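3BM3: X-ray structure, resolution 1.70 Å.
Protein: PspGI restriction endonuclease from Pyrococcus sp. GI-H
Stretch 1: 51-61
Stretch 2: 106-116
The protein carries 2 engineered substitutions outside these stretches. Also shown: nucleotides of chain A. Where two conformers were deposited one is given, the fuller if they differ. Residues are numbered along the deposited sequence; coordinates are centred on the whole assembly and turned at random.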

# COMPACT_ATOMS: atom_id res chain seq x y z
N THR C 51 -5.18 9.64 -27.73
CA THR C 51 -4.18 8.73 -27.20
C THR C 51 -4.83 7.75 -26.23
O THR C 51 -5.89 8.03 -25.68
N PRO C 52 -4.16 6.59 -26.00
CA PRO C 52 -4.64 5.69 -24.97
C PRO C 52 -4.84 6.38 -23.63
O PRO C 52 -5.84 6.11 -22.95
N SER C 53 -3.91 7.24 -23.24
CA SER C 53 -4.00 7.86 -21.91
C SER C 53 -5.25 8.76 -21.88
O SER C 53 -5.98 8.76 -20.90
N ARG C 54 -5.49 9.52 -22.94
CA ARG C 54 -6.67 10.37 -22.96
C ARG C 54 -7.97 9.58 -22.94
O ARG C 54 -8.91 9.96 -22.27
N ILE C 55 -8.03 8.48 -23.68
CA ILE C 55 -9.21 7.65 -23.68
C ILE C 55 -9.39 7.05 -22.32
O ILE C 55 -10.51 7.01 -21.77
N ALA C 56 -8.29 6.57 -21.75
CA ALA C 56 -8.34 5.96 -20.41
C ALA C 56 -8.83 6.93 -19.37
O ALA C 56 -9.72 6.60 -18.58
N LYS C 57 -8.32 8.15 -19.42
CA LYS C 57 -8.68 9.17 -18.45
C LYS C 57 -10.14 9.56 -18.62
O LYS C 57 -10.87 9.71 -17.64
N MSE C 58 -10.56 9.75 -19.87
CA MSE C 58 -11.93 10.15 -20.18
C MSE C 58 -12.91 9.06 -19.74
O MSE C 58 -13.95 9.36 -19.15
N LEU C 59 -12.57 7.81 -20.04
CA LEU C 59 -13.40 6.68 -19.72
C LEU C 59 -13.47 6.49 -18.20
O LEU C 59 -14.55 6.23 -17.63
N GLU C 60 -12.32 6.62 -17.57
CA GLU C 60 -12.25 6.54 -16.13
C GLU C 60 -13.17 7.58 -15.49
O GLU C 60 -13.97 7.27 -14.61
N GLU C 61 -13.09 8.82 -15.97
CA GLU C 61 -13.85 9.93 -15.40
C GLU C 61 -15.35 9.70 -15.59
O GLU C 61 -16.13 9.87 -14.65
N ILE C 106 -9.80 -2.51 -15.87
CA ILE C 106 -10.70 -2.82 -16.98
C ILE C 106 -10.43 -1.99 -18.23
O ILE C 106 -10.37 -2.51 -19.34
N ILE C 107 -10.27 -0.70 -18.02
CA ILE C 107 -9.95 0.22 -19.08
C ILE C 107 -8.68 -0.23 -19.80
O ILE C 107 -8.63 -0.29 -21.02
N PHE C 108 -7.67 -0.62 -19.02
CA PHE C 108 -6.43 -1.11 -19.57
C PHE C 108 -6.70 -2.30 -20.49
O PHE C 108 -6.15 -2.36 -21.61
N THR C 109 -7.56 -3.24 -20.06
CA THR C 109 -7.88 -4.40 -20.89
C THR C 109 -8.56 -4.02 -22.20
O THR C 109 -8.36 -4.65 -23.21
N LYS C 110 -9.40 -3.01 -22.15
CA LYS C 110 -10.09 -2.55 -23.34
C LYS C 110 -9.08 -2.09 -24.37
O LYS C 110 -9.25 -2.33 -25.58
N LEU C 111 -8.06 -1.40 -23.88
CA LEU C 111 -6.95 -0.94 -24.76
C LEU C 111 -6.14 -2.12 -25.26
O LEU C 111 -5.87 -2.22 -26.44
N LEU C 112 -5.82 -3.07 -24.37
CA LEU C 112 -5.12 -4.27 -24.80
C LEU C 112 -5.88 -4.97 -25.94
O LEU C 112 -5.32 -5.34 -26.95
N ASN C 113 -7.18 -5.12 -25.77
CA ASN C 113 -8.01 -5.81 -26.75
C ASN C 113 -7.94 -5.13 -28.09
O ASN C 113 -7.80 -5.79 -29.12
N LYS C 114 -8.02 -3.81 -28.07
CA LYS C 114 -8.02 -3.01 -29.28
C LYS C 114 -6.74 -3.25 -30.09
O LYS C 114 -6.80 -3.36 -31.31
N PHE C 115 -5.61 -3.38 -29.39
CA PHE C 115 -4.34 -3.63 -30.02
C PHE C 115 -4.08 -5.10 -30.32
O PHE C 115 -3.05 -5.42 -30.90
N GLY C 116 -5.00 -5.97 -29.93
CA GLY C 116 -4.87 -7.41 -30.14
C GLY C 116 -3.82 -8.02 -29.24
O GLY C 116 -3.24 -9.03 -29.58

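Packing of helix 52-61 against helix 106-115 in PspGI restriction endonuclease. The two helices run at 140° between their N-to-C directions, nearer antiparallel than parallel, and their axes approach to 10.0 Å. Contacts therefore pair the start of the first helix with the later turns of the second, and 334 Å² is buried in all.

Apolar contacts hold the pair together; no hydrogen bond crosses between the stretches. Ile-107 is the residue most covered by the opposing helix. Its CA-to-CB bond points toward the first helix, and its side chain (m,t; chi1 -69°, chi2 172°) touches Ala-56, Leu-59 and Glu-60; the closest approaches are Ile-107 CG2 to Ala-56 CB, 3.7 Å, Ile-107 CG1 to Leu-59 CD2, 3.8 Å, and Ile-107 CD1 to Glu-60 N, 3.4 Å. At Ala-56, whose side chain is a single methyl directed sideways, the backbones are close: Ala-56 CA is 6.1 Å from Ile-107 CA and 3.6 Å from Ile-107 CG2. Leu-59 points toward the second helix in a t,p rotamer. One turn further along that helix, Leu-111 (m,t) also points in; its CD2 packs 4.0 Å from Pro-52 CB, and its CD1 sits 4.2 Å from Pro-52 CB, 3.9 Å from Pro-52 O and 4.3 Å from Ala-56 CB, so both methyls lie near Pro-52 CB. Pro-52, its ring C-gamma exo, points toward the second helix and also meets Phe-115, with Pro-52 CG 4.3 Å from Phe-115 CZ in an oblique approach to the ring. Phe-115 points inward with chi1 m (-70°).

Polar side chains turn to other tasks. Thr-51, chi1 p, points away from the second helix and caps the first: Arg-54 N donates to Thr-51 OG1 at 3.0 Å, satisfying an amide that has no earlier helical carbonyl to bond. In the second helix, Thr-109 OG1, also on a p rotamer, donates to Ile-106 O at 2.6 Å, within its own helix. Lys-110 starts toward the first helix, but its end leads away, and its NZ is hydrogen-bonded elsewhere in the structure. Ser-53, Lys-57 and Glu-61 point away from the contact. Gly-116 closes the second helix in a Schellman motif, its positive phi of 71° being a conformation that glycine adopts readily.

The bound nucleotide is approached from the first helix. Glu-60 leaves sideways in a t,m rotamer, its CB 3.7 Å from Ile-107 CD1, but its carboxylate leads away from the interface: Glu-60 OE2 lies 2.9 Å from C8 of DA6 of chain A.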

# COMPACT_ATOMS: atom_id res chain seq x y z
CB THR C 51 -3.13 9.48 -26.44
OG1 THR C 51 -3.73 10.14 -25.30
CG2 THR C 51 -2.42 10.49 -27.35
CB PRO C 52 -3.54 4.63 -24.93
CG PRO C 52 -3.04 4.57 -26.34
CD PRO C 52 -3.01 6.01 -26.73
CB SER C 53 -2.74 8.64 -21.58
OG SER C 53 -2.69 9.05 -20.21
CB ARG C 54 -6.64 11.32 -24.14
CG ARG C 54 -5.59 12.35 -23.96
CD ARG C 54 -5.58 13.28 -25.12
NE ARG C 54 -4.70 14.43 -24.86
CZ ARG C 54 -3.72 14.85 -25.66
NH1 ARG C 54 -3.43 14.23 -26.80
NH2 ARG C 54 -3.00 15.92 -25.31
CB ILE C 55 -9.10 6.54 -24.72
CG1 ILE C 55 -9.17 7.15 -26.12
CG2 ILE C 55 -10.24 5.53 -24.56
CD1 ILE C 55 -9.00 6.15 -27.24
CB ALA C 56 -6.98 5.41 -19.99
CB LYS C 57 -7.77 10.38 -18.58
CG LYS C 57 -7.94 11.43 -17.49
CD LYS C 57 -6.70 12.31 -17.39
CE LYS C 57 -6.86 13.51 -16.44
NZ LYS C 57 -6.18 13.30 -15.11
CB MSE C 58 -12.08 10.48 -21.68
CG MSE C 58 -13.10 9.65 -22.42
SE MSE C 58 -13.73 10.57 -23.99
CE MSE C 58 -14.50 12.15 -23.14
CB LEU C 59 -12.86 5.40 -20.40
CG LEU C 59 -13.71 4.13 -20.24
CD1 LEU C 59 -15.19 4.38 -20.53
CD2 LEU C 59 -13.16 3.03 -21.15
CB GLU C 60 -10.80 6.72 -15.71
CG GLU C 60 -10.54 6.32 -14.33
CD GLU C 60 -10.75 7.44 -13.35
OE1 GLU C 60 -11.02 8.59 -13.78
OE2 GLU C 60 -10.62 7.16 -12.17
CB GLU C 61 -13.41 11.26 -16.01
CG GLU C 61 -12.04 11.66 -15.57
CD GLU C 61 -11.43 12.79 -16.35
OE1 GLU C 61 -11.85 13.06 -17.51
OE2 GLU C 61 -10.51 13.42 -15.79
CB ILE C 106 -12.16 -2.69 -16.57
CG1 ILE C 106 -12.47 -3.75 -15.51
CG2 ILE C 106 -13.05 -2.80 -17.81
CD1 ILE C 106 -13.79 -3.56 -14.77
CB ILE C 107 -9.83 1.62 -18.49
CG1 ILE C 107 -11.24 2.07 -18.06
CG2 ILE C 107 -9.21 2.56 -19.50
CD1 ILE C 107 -11.22 3.39 -17.26
CB PHE C 108 -5.46 -1.47 -18.46
CG PHE C 108 -4.04 -1.64 -18.92
CD1 PHE C 108 -3.24 -0.53 -19.10
CD2 PHE C 108 -3.51 -2.91 -19.18
CE1 PHE C 108 -1.93 -0.68 -19.54
CE2 PHE C 108 -2.20 -3.05 -19.60
CZ PHE C 108 -1.43 -1.93 -19.76
CB THR C 109 -8.72 -5.48 -20.15
OG1 THR C 109 -10.05 -5.01 -19.94
CG2 THR C 109 -8.12 -5.77 -18.83
CB LYS C 110 -11.04 -1.42 -22.97
CG LYS C 110 -12.14 -1.84 -22.03
CD LYS C 110 -12.90 -3.08 -22.54
CE LYS C 110 -14.11 -3.40 -21.68
NZ LYS C 110 -14.63 -4.80 -21.97
CB LEU C 111 -6.07 0.06 -24.06
CG LEU C 111 -6.77 1.42 -23.86
CD1 LEU C 111 -6.14 2.23 -22.73
CD2 LEU C 111 -6.75 2.21 -25.17
CB LEU C 112 -4.93 -5.22 -23.62
CG LEU C 112 -3.91 -4.73 -22.56
CD1 LEU C 112 -3.88 -5.77 -21.45
CD2 LEU C 112 -2.48 -4.46 -23.10
CB ASN C 113 -9.46 -5.86 -26.30
CG ASN C 113 -9.67 -6.81 -25.17
OD1 ASN C 113 -8.81 -7.63 -24.87
ND2 ASN C 113 -10.82 -6.72 -24.53
CB LYS C 114 -8.18 -1.52 -28.97
CG LYS C 114 -8.24 -0.62 -30.22
CD LYS C 114 -9.46 -0.96 -31.09
CE LYS C 114 -9.62 -0.04 -32.30
NZ LYS C 114 -8.36 0.10 -33.07
CB PHE C 115 -3.20 -3.05 -29.17
CG PHE C 115 -3.17 -1.56 -29.14
CD1 PHE C 115 -2.55 -0.86 -30.15
CD2 PHE C 115 -3.76 -0.86 -28.14
CE1 PHE C 115 -2.54 0.54 -30.12
CE2 PHE C 115 -3.75 0.50 -28.10
CZ PHE C 115 -3.14 1.21 -29.09
P DA A 6 -7.32 6.11 -5.86
OP1 DA A 6 -6.25 5.99 -6.90
OP2 DA A 6 -7.72 7.46 -5.38
O5' DA A 6 -8.58 5.34 -6.44
C5' DA A 6 -9.85 5.47 -5.82
C4' DA A 6 -10.59 6.62 -6.44
O4' DA A 6 -11.04 6.29 -7.78
C3' DA A 6 -11.83 7.07 -5.67
O3' DA A 6 -11.75 8.47 -5.49
C2' DA A 6 -12.98 6.70 -6.59
C1' DA A 6 -12.33 6.84 -7.95
N9 DA A 6 -12.99 6.14 -9.05
C8 DA A 6 -12.67 6.26 -10.38
N7 DA A 6 -13.43 5.54 -11.17
C5 DA A 6 -14.30 4.90 -10.30
C6 DA A 6 -15.36 4.01 -10.53
N6 DA A 6 -15.71 3.58 -11.74
N1 DA A 6 -16.04 3.56 -9.45
C2 DA A 6 -15.68 4.00 -8.24
N3 DA A 6 -14.71 4.84 -7.90
C4 DA A 6 -14.05 5.26 -8.99